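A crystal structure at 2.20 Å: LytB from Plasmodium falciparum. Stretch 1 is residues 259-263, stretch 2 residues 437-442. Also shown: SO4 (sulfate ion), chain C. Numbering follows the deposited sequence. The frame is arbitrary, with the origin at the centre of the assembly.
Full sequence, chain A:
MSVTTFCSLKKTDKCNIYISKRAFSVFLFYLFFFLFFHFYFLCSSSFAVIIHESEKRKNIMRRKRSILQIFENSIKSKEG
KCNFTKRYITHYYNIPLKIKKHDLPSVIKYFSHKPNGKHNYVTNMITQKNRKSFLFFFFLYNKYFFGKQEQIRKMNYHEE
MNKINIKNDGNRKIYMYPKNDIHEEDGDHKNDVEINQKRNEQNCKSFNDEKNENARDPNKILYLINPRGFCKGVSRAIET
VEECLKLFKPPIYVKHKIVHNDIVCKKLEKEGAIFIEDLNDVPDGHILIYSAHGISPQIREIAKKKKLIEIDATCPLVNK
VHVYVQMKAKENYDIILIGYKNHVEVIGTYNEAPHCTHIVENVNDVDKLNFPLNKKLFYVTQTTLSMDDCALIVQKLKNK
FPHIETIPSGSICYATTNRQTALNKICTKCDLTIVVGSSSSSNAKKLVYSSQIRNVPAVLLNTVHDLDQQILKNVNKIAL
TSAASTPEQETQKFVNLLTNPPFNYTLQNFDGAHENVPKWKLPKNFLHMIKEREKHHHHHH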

# COMPACT_ATOMS: atom_id res chain seq x y z
N VAL A 259 -3.49 7.96 2.31
CA VAL A 259 -2.78 6.71 2.53
C VAL A 259 -3.43 6.07 3.75
O VAL A 259 -4.11 6.74 4.53
CB VAL A 259 -1.26 6.91 2.76
CG1 VAL A 259 -0.62 7.66 1.60
CG2 VAL A 259 -1.01 7.66 4.04
N HIS A 260 -3.23 4.77 3.93
CA HIS A 260 -3.91 4.06 5.02
C HIS A 260 -3.10 4.16 6.29
O HIS A 260 -2.52 3.18 6.76
CB HIS A 260 -4.14 2.60 4.65
CG HIS A 260 -5.25 2.39 3.66
ND1 HIS A 260 -5.30 1.30 2.83
CD2 HIS A 260 -6.36 3.13 3.37
CE1 HIS A 260 -6.38 1.36 2.07
NE2 HIS A 260 -7.03 2.46 2.38
N ASN A 261 -3.05 5.37 6.84
CA ASN A 261 -2.46 5.59 8.15
C ASN A 261 -3.17 6.75 8.84
O ASN A 261 -3.16 7.88 8.34
CB ASN A 261 -0.97 5.87 8.03
CG ASN A 261 -0.31 6.02 9.39
OD1 ASN A 261 -0.35 7.10 9.99
ND2 ASN A 261 0.29 4.94 9.88
N ASP A 262 -3.79 6.48 9.99
CA ASP A 262 -4.59 7.49 10.67
C ASP A 262 -3.72 8.65 11.15
O ASP A 262 -4.14 9.80 11.14
CB ASP A 262 -5.37 6.86 11.84
CG ASP A 262 -6.18 5.64 11.40
OD1 ASP A 262 -7.12 5.82 10.59
OD2 ASP A 262 -5.88 4.49 11.84
N ILE A 263 -2.49 8.36 11.54
CA ILE A 263 -1.61 9.42 12.03
C ILE A 263 -1.31 10.44 10.94
O ILE A 263 -1.43 11.63 11.16
CB ILE A 263 -0.33 8.86 12.60
CG1 ILE A 263 -0.68 8.06 13.86
CG2 ILE A 263 0.66 9.98 12.91
CD1 ILE A 263 0.45 7.22 14.36
N GLY A 437 2.29 0.21 12.38
CA GLY A 437 1.42 0.65 11.31
C GLY A 437 -0.03 0.52 11.66
O GLY A 437 -0.38 0.08 12.78
N SER A 438 -0.87 0.93 10.72
CA SER A 438 -2.32 0.96 10.93
C SER A 438 -3.01 -0.34 10.50
O SER A 438 -2.61 -0.98 9.52
CB SER A 438 -2.92 2.12 10.14
OG SER A 438 -4.31 1.90 9.97
N SER A 439 -4.09 -0.70 11.19
CA SER A 439 -4.83 -1.91 10.86
C SER A 439 -5.59 -1.74 9.56
O SER A 439 -6.02 -2.72 8.96
CB SER A 439 -5.79 -2.31 11.99
OG SER A 439 -6.69 -1.26 12.24
N SER A 440 -5.76 -0.50 9.11
CA SER A 440 -6.43 -0.27 7.83
C SER A 440 -5.48 -0.52 6.65
O SER A 440 -5.89 -0.49 5.51
CB SER A 440 -6.96 1.17 7.77
OG SER A 440 -5.88 2.10 7.79
N SER A 441 -4.19 -0.74 6.94
CA SER A 441 -3.21 -0.97 5.87
C SER A 441 -2.95 -2.44 5.56
O SER A 441 -2.46 -3.19 6.41
CB SER A 441 -1.87 -0.32 6.21
OG SER A 441 -0.87 -0.89 5.39
N SER A 442 -3.22 -2.84 4.32
CA SER A 442 -3.05 -4.23 3.94
C SER A 442 -1.58 -4.66 4.01
O SER A 442 -1.28 -5.73 4.56
CB SER A 442 -3.65 -4.48 2.54
OG SER A 442 -3.18 -5.70 1.99
S SO4 C . -2.47 -0.50 1.71
O1 SO4 C . -2.73 -0.23 0.31
O2 SO4 C . -2.05 0.73 2.39
O3 SO4 C . -3.72 -0.99 2.29
O4 SO4 C . -1.44 -1.53 1.91
O HOH W 1 0.53 2.41 8.45

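No direct hydrogen bond joins these two stretches, although polar residues line both; they meet through van der Waals packing and are linked by a water and a sulfate ion. The packing centres on His-260, whose CA-to-CB bond points toward the serine-rich stretch. His-260 O lies 3.6 Å from Ser-438 CB and also 3.6 Å from Ser-441 CB, while His-260 CB sits 3.6 Å from Ser-440 OG. Small side chains suit such close quarters: serine brings only a methylene and a hydroxyl, so the backbones can approach until His-260 CA and Ser-441 CA are 5.1 Å apart. Asn-261 adds to the packing, its CA 4.0 Å from Ser-438 CB. The more exposed Asp-262 brings OD2 to 3.6 Å from Ser-438 OG, without a hydrogen bond.

The second stretch is folded on itself by a turn and carries hydrogen bonds of its own. Ser-438 to Ser-441 form a type I turn, closed by the bond from Ser-441 N to Ser-438 O at 3.0 Å. Within the turn, Ser-438 OG and Ser-440 OG are hydrogen-bonded at 2.7 Å; either hydroxyl could be the donor. Both residues direct CA-to-CB toward the first stretch, whereas Ser-439, between them, points away and makes no contact. Just before the turn, Gly-437 has phi/psi of 166/179, angles at which a CB would be jammed against the preceding carbonyl O; glycine avoids that conflict.

Two residues of the contact stand right before helices. Asn-261 and Ser-441 occupy N-cap positions, and the side chain of each caps a backbone N just past its stretch. Short side chains with an acceptor oxygen suit this task, since the first turn of a helix leaves backbone N-H groups without partners inside the helix.

Bridging groups supply the polar links missing from the direct contact. The water accepts hydrogen bonds from Asn-261 ND2 at 2.9 Å and from Ser-438 N at 3.1 Å, so the asparagine amide reaches the opposing backbone through a single intermediary. The sulfate, probably from the crystallisation liquor, receives two bonds on one oxygen: His-260 ND1 to O3 at 2.8 Å and Ser-442 N to O3, also at 2.8 Å. The oxygen lies at the edge of the imidazole, near its plane, where an N-H can point directly at it. By contrast, His-260 ND1 is 3.3 Å from Ser-440 O, but the angle is poor and no hydrogen bond forms. The other ring nitrogen, NE2, is hydrogen-bonded elsewhere in the structure.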